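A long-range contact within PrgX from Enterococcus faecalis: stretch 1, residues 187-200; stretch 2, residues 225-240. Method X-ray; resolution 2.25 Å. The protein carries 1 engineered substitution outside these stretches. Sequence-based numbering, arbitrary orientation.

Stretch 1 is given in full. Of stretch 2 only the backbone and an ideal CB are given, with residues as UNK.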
# COMPACT_ATOMS: atom_id res chain seq x y z
N ASP A 187 -21.16 28.88 8.03
CA ASP A 187 -20.44 28.02 7.09
C ASP A 187 -20.60 26.53 7.42
O ASP A 187 -20.87 25.72 6.53
CB ASP A 187 -18.95 28.36 7.09
CG ASP A 187 -18.65 29.72 6.49
OD1 ASP A 187 -17.45 30.07 6.42
OD2 ASP A 187 -19.59 30.44 6.08
N LEU A 188 -20.44 26.18 8.69
CA LEU A 188 -20.54 24.79 9.12
C LEU A 188 -21.93 24.22 8.83
O LEU A 188 -22.07 23.13 8.28
CB LEU A 188 -20.27 24.68 10.62
CG LEU A 188 -19.68 23.39 11.20
CD1 LEU A 188 -20.19 23.21 12.60
CD2 LEU A 188 -20.05 22.19 10.37
N THR A 189 -22.95 24.98 9.21
CA THR A 189 -24.33 24.59 9.03
C THR A 189 -24.74 24.35 7.57
O THR A 189 -25.43 23.37 7.27
CB THR A 189 -25.24 25.64 9.63
OG1 THR A 189 -24.83 25.88 10.99
CG2 THR A 189 -26.69 25.16 9.61
N ILE A 190 -24.32 25.22 6.67
CA ILE A 190 -24.67 25.06 5.28
C ILE A 190 -23.94 23.86 4.67
O ILE A 190 -24.38 23.32 3.66
CB ILE A 190 -24.34 26.33 4.47
CG1 ILE A 190 -22.83 26.56 4.46
CG2 ILE A 190 -25.05 27.53 5.10
CD1 ILE A 190 -22.41 27.75 3.64
N GLN A 191 -22.84 23.45 5.31
CA GLN A 191 -22.05 22.32 4.85
C GLN A 191 -22.59 20.99 5.35
O GLN A 191 -22.57 19.99 4.64
CB GLN A 191 -20.60 22.45 5.32
CG GLN A 191 -19.69 23.22 4.38
CD GLN A 191 -18.36 23.58 5.02
OE1 GLN A 191 -18.25 24.57 5.74
NE2 GLN A 191 -17.35 22.76 4.77
N THR A 192 -23.08 20.98 6.58
CA THR A 192 -23.62 19.77 7.18
C THR A 192 -24.74 19.18 6.32
O THR A 192 -24.80 17.96 6.13
CB THR A 192 -24.17 20.05 8.60
OG1 THR A 192 -23.12 20.61 9.41
CG2 THR A 192 -24.66 18.76 9.26
N VAL A 193 -25.60 20.05 5.81
CA VAL A 193 -26.71 19.65 4.97
C VAL A 193 -26.23 18.85 3.78
O VAL A 193 -26.70 17.75 3.53
CB VAL A 193 -27.48 20.88 4.40
CG1 VAL A 193 -28.57 20.40 3.45
CG2 VAL A 193 -28.06 21.70 5.52
N LEU A 194 -25.28 19.40 3.05
CA LEU A 194 -24.76 18.74 1.87
C LEU A 194 -24.16 17.39 2.20
O LEU A 194 -24.45 16.41 1.53
CB LEU A 194 -23.72 19.64 1.18
CG LEU A 194 -24.19 21.09 0.99
CD1 LEU A 194 -23.10 21.91 0.34
CD2 LEU A 194 -25.45 21.10 0.15
N LYS A 195 -23.34 17.33 3.24
CA LYS A 195 -22.70 16.08 3.61
C LYS A 195 -23.74 15.02 3.95
O LYS A 195 -23.65 13.88 3.49
CB LYS A 195 -21.76 16.31 4.80
CG LYS A 195 -20.85 15.13 5.13
CD LYS A 195 -21.48 14.20 6.14
CE LYS A 195 -21.65 14.89 7.49
NZ LYS A 195 -22.32 14.01 8.51
N ASN A 196 -24.73 15.38 4.76
CA ASN A 196 -25.77 14.44 5.14
C ASN A 196 -26.64 14.07 3.94
O ASN A 196 -27.02 12.91 3.78
CB ASN A 196 -26.66 15.02 6.25
CG ASN A 196 -25.93 15.14 7.56
OD1 ASN A 196 -24.95 14.43 7.81
ND2 ASN A 196 -26.41 16.02 8.43
N ALA A 197 -26.94 15.06 3.11
CA ALA A 197 -27.76 14.81 1.94
C ALA A 197 -27.03 13.89 0.97
O ALA A 197 -27.62 12.97 0.41
CB ALA A 197 -28.11 16.12 1.25
N LEU A 198 -25.73 14.13 0.78
CA LEU A 198 -24.92 13.33 -0.14
C LEU A 198 -24.72 11.90 0.34
O LEU A 198 -24.62 10.97 -0.47
CB LEU A 198 -23.56 14.00 -0.37
CG LEU A 198 -22.54 13.22 -1.20
CD1 LEU A 198 -23.17 12.77 -2.50
CD2 LEU A 198 -21.32 14.09 -1.47
N THR A 199 -24.66 11.71 1.65
CA THR A 199 -24.48 10.38 2.22
C THR A 199 -25.71 9.55 1.87
O THR A 199 -25.60 8.42 1.40
CB THR A 199 -24.33 10.45 3.76
OG1 THR A 199 -23.18 11.23 4.10
CG2 THR A 199 -24.18 9.05 4.35
N ILE A 200 -26.88 10.13 2.10
CA ILE A 200 -28.14 9.47 1.81
C ILE A 200 -28.27 9.18 0.31
O ILE A 200 -28.70 8.10 -0.09
CB ILE A 200 -29.31 10.35 2.29
CG1 ILE A 200 -29.29 10.43 3.82
CG2 ILE A 200 -30.63 9.79 1.77
CD1 ILE A 200 -30.27 11.45 4.43
N UNK A 225 -13.91 34.25 1.69
CA UNK A 225 -13.82 34.09 3.14
C UNK A 225 -14.60 32.90 3.71
O UNK A 225 -14.99 32.93 4.88
CB UNK A 225 -14.32 35.37 3.81
N UNK A 226 -14.82 31.87 2.90
CA UNK A 226 -15.56 30.69 3.36
C UNK A 226 -14.65 29.81 4.22
O UNK A 226 -13.45 29.76 4.02
CB UNK A 226 -16.11 29.90 2.17
N UNK A 227 -15.24 29.13 5.19
CA UNK A 227 -14.47 28.24 6.05
C UNK A 227 -14.91 26.80 5.81
O UNK A 227 -15.80 26.29 6.49
CB UNK A 227 -14.64 28.62 7.52
N UNK A 228 -14.27 26.15 4.85
CA UNK A 228 -14.61 24.76 4.55
C UNK A 228 -14.13 23.88 5.71
O UNK A 228 -13.03 24.05 6.22
CB UNK A 228 -13.99 24.31 3.23
N UNK A 229 -14.97 22.94 6.12
CA UNK A 229 -14.65 22.03 7.20
C UNK A 229 -13.79 20.91 6.63
O UNK A 229 -14.24 20.15 5.76
CB UNK A 229 -15.92 21.48 7.86
N UNK A 230 -12.56 20.81 7.12
CA UNK A 230 -11.63 19.80 6.66
C UNK A 230 -12.15 18.37 6.73
O UNK A 230 -11.92 17.58 5.82
CB UNK A 230 -10.34 19.90 7.48
N UNK A 231 -12.83 18.03 7.82
CA UNK A 231 -13.37 16.69 7.97
C UNK A 231 -14.42 16.41 6.91
O UNK A 231 -14.48 15.32 6.34
CB UNK A 231 -13.96 16.50 9.37
N UNK A 232 -15.26 17.40 6.65
CA UNK A 232 -16.32 17.29 5.65
C UNK A 232 -15.71 17.18 4.25
O UNK A 232 -16.20 16.44 3.40
CB UNK A 232 -17.26 18.49 5.73
N UNK A 233 -14.65 17.95 4.00
CA UNK A 233 -14.00 17.94 2.70
C UNK A 233 -13.40 16.56 2.42
O UNK A 233 -13.31 16.13 1.27
CB UNK A 233 -12.92 19.02 2.63
N UNK A 234 -13.02 15.88 3.49
CA UNK A 234 -12.42 14.56 3.39
C UNK A 234 -13.51 13.50 3.18
O UNK A 234 -13.39 12.63 2.32
CB UNK A 234 -11.60 14.25 4.64
N UNK A 235 -14.57 13.60 3.96
CA UNK A 235 -15.67 12.65 3.88
C UNK A 235 -16.45 12.78 2.57
O UNK A 235 -16.76 11.78 1.92
CB UNK A 235 -16.61 12.85 5.07
N UNK A 236 -16.75 14.02 2.19
CA UNK A 236 -17.46 14.30 0.96
C UNK A 236 -16.65 13.84 -0.25
O UNK A 236 -17.20 13.35 -1.23
CB UNK A 236 -17.78 15.79 0.86
N UNK A 237 -15.32 13.99 -0.16
CA UNK A 237 -14.43 13.58 -1.24
C UNK A 237 -14.41 12.05 -1.33
O UNK A 237 -14.13 11.48 -2.38
CB UNK A 237 -13.02 14.13 -1.02
N UNK A 238 -14.71 11.40 -0.21
CA UNK A 238 -14.76 9.94 -0.18
C UNK A 238 -16.07 9.50 -0.85
O UNK A 238 -16.11 8.48 -1.53
CB UNK A 238 -14.66 9.41 1.25
N UNK A 239 -17.12 10.29 -0.65
CA UNK A 239 -18.41 9.99 -1.25
C UNK A 239 -18.32 10.23 -2.75
O UNK A 239 -19.00 9.58 -3.54
CB UNK A 239 -19.52 10.84 -0.62
N UNK A 240 -17.46 11.16 -3.13
CA UNK A 240 -17.24 11.49 -4.53
C UNK A 240 -16.52 10.31 -5.17
O UNK A 240 -16.83 9.91 -6.30
CB UNK A 240 -16.44 12.79 -4.69

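Position 225 has a positive phi (62°), and nothing of stretch 1 lies within 5.5 Å of its ideal CB. Such backbone angles favour glycine, asparagine or aspartate; the residue is Asn225, whose side chain leads away from the contact. At 226 the CA-to-CB bond points sideways, with the ideal CB 4.5 Å from Asp187 OD1, and the backbone is extended. A polar group could answer the carboxylate, while a branched apolar chain could reach past it toward Ile190. Ile226 takes the second course: its CD1 packs 3.4 Å from Asp187 CG and approaches Ile190 CD1 at 4.4 Å.

Position 227 is bound through its backbone, since its N donates a hydrogen bond to Asp187 OD1 (2.7 Å). Its ideal CB is 3.3 Å from Asp187 OD1; with the carboxylate so close, a small or polar residue would sit comfortably, though others are not ruled out. It is Ser227. A water donates to both Asp187 OD1 (2.7 Å) and Asn225 O (3.1 Å), and accepts a weak bond from Ser227 OG (3.3 Å), tying the loop to the carboxylate.

The CA-to-CB bond at 228 points away overall, although CB touches the Gln191 side chain. Extended angles (-70/136) suit a beta-branched residue, but many others would fit. Ile228 rests against the end of Gln191.

Position 229 points toward stretch 1 and immediately precedes the helix, where asparagine, aspartate, serine or threonine could cap the free amides of the first turn. Asn229 does so: its OD1 accepts from the backbone N of position 232 at 2.8 Å, while its ND2 lies 4.2 Å from Leu188 CD2. Positions 230 and 231 carry no contact and leave the choice wide; they are Gly230 and Tyr231.

Position 232 points straight at stretch 1, into a hollow formed by Leu188, Gln191, Thr192 and Lys195. A long apolar or aromatic side chain would fill it, and a polar tip could use the Thr192 hydroxyl. Tyr232 meets both demands. Its CE1 lies 3.4 Å from Leu188 CD2, Gln191 CB lies at the ring edge, and its OH donates to Thr192 OG1 (2.9 Å), which in turn donates to Leu188 O (3.0 Å).

Positions 233 and 234 do not touch stretch 1; they are Asp233 and Leu234. At 235, CB points toward the aliphatic part of Lys195, and an acidic or a long polar residue would suit. Glu235 brings OE1 to 3.7 Å from Lys195 CD, but 4.4 Å from Lys195 NZ is beyond a salt bridge. A water lies 2.7 Å from Glu235 OE2 and 2.8 Å from Thr199 OG1, between the two side chains.

Position 236 points sideways near Leu198 and Lys195 CG, inviting an apolar chain; Ile236 sets CG2 4.0 Å from Leu198 CD2. At 237 and 238 nothing of stretch 1 lies within 5.5 Å of the ideal CB, so stretch 1 sets no demand; they are Asn237 and Tyr238. Position 239 faces Leu198 CD2, 3.8 Å from its ideal CB, where leucine, isoleucine or methionine would serve. Leu239 puts CD1 3.7 Å from Leu198 CG and 3.6 Å from Thr199 OG1. At 240 the space is open, and Lys240 extends away.

Stretch 2, residues 225-240: NISINGYYDLEINYLK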
# COMPACT_ATOMS: atom_id res chain seq x y z
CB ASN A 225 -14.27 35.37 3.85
CG ASN A 225 -13.35 36.55 3.58
OD1 ASN A 225 -12.12 36.40 3.55
ND2 ASN A 225 -13.94 37.72 3.38
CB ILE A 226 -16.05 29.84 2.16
CG1 ILE A 226 -17.03 28.77 2.64
CG2 ILE A 226 -14.86 29.16 1.47
CD1 ILE A 226 -18.32 29.32 3.15
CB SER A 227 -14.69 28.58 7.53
OG SER A 227 -13.93 29.71 7.90
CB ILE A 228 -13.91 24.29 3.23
CG1 ILE A 228 -14.29 25.21 2.07
CG2 ILE A 228 -14.31 22.85 2.93
CD1 ILE A 228 -15.79 25.16 1.70
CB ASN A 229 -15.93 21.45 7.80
CG ASN A 229 -15.67 20.42 8.89
OD1 ASN A 229 -15.05 19.38 8.64
ND2 ASN A 229 -16.16 20.69 10.08
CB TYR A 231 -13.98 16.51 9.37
CG TYR A 231 -13.00 16.66 10.51
CD1 TYR A 231 -11.86 15.86 10.59
CD2 TYR A 231 -13.22 17.59 11.52
CE1 TYR A 231 -10.97 15.97 11.67
CE2 TYR A 231 -12.34 17.72 12.59
CZ TYR A 231 -11.22 16.91 12.66
OH TYR A 231 -10.37 17.05 13.72
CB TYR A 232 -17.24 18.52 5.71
CG TYR A 232 -18.22 18.55 6.86
CD1 TYR A 232 -19.06 19.64 7.04
CD2 TYR A 232 -18.33 17.49 7.76
CE1 TYR A 232 -20.00 19.68 8.08
CE2 TYR A 232 -19.27 17.51 8.81
CZ TYR A 232 -20.10 18.61 8.95
OH TYR A 232 -21.03 18.65 9.96
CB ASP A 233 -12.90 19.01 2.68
CG ASP A 233 -12.30 19.22 1.31
OD1 ASP A 233 -13.00 18.95 0.31
OD2 ASP A 233 -11.14 19.66 1.22
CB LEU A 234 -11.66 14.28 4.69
CG LEU A 234 -10.48 13.33 4.72
CD1 LEU A 234 -9.47 13.71 3.65
CD2 LEU A 234 -9.84 13.39 6.12
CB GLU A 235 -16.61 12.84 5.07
CG GLU A 235 -17.84 11.95 5.05
CD GLU A 235 -18.53 11.94 6.39
OE1 GLU A 235 -18.24 12.85 7.20
OE2 GLU A 235 -19.35 11.03 6.64
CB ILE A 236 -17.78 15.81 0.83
CG1 ILE A 236 -18.97 16.15 1.74
CG2 ILE A 236 -18.07 16.18 -0.62
CD1 ILE A 236 -19.37 17.60 1.70
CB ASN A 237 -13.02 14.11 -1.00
CG ASN A 237 -12.20 14.19 -2.27
OD1 ASN A 237 -11.70 13.18 -2.77
ND2 ASN A 237 -12.06 15.40 -2.82
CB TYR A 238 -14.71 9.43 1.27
CG TYR A 238 -15.50 8.16 1.52
CD1 TYR A 238 -16.83 8.22 1.93
CD2 TYR A 238 -14.93 6.91 1.30
CE1 TYR A 238 -17.57 7.06 2.13
CE2 TYR A 238 -15.67 5.74 1.50
CZ TYR A 238 -16.98 5.82 1.91
OH TYR A 238 -17.71 4.67 2.10
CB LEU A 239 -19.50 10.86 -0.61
CG LEU A 239 -19.84 10.45 0.83
CD1 LEU A 239 -20.62 11.56 1.54
CD2 LEU A 239 -20.64 9.16 0.80
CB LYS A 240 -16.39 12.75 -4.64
CG LYS A 240 -16.06 13.18 -6.06
CD LYS A 240 -15.12 14.38 -6.05
CE LYS A 240 -14.62 14.72 -7.44
NZ LYS A 240 -13.65 15.86 -7.41
O HOH W 1 -16.17 32.15 7.64
O HOH W 2 -20.95 9.70 4.85
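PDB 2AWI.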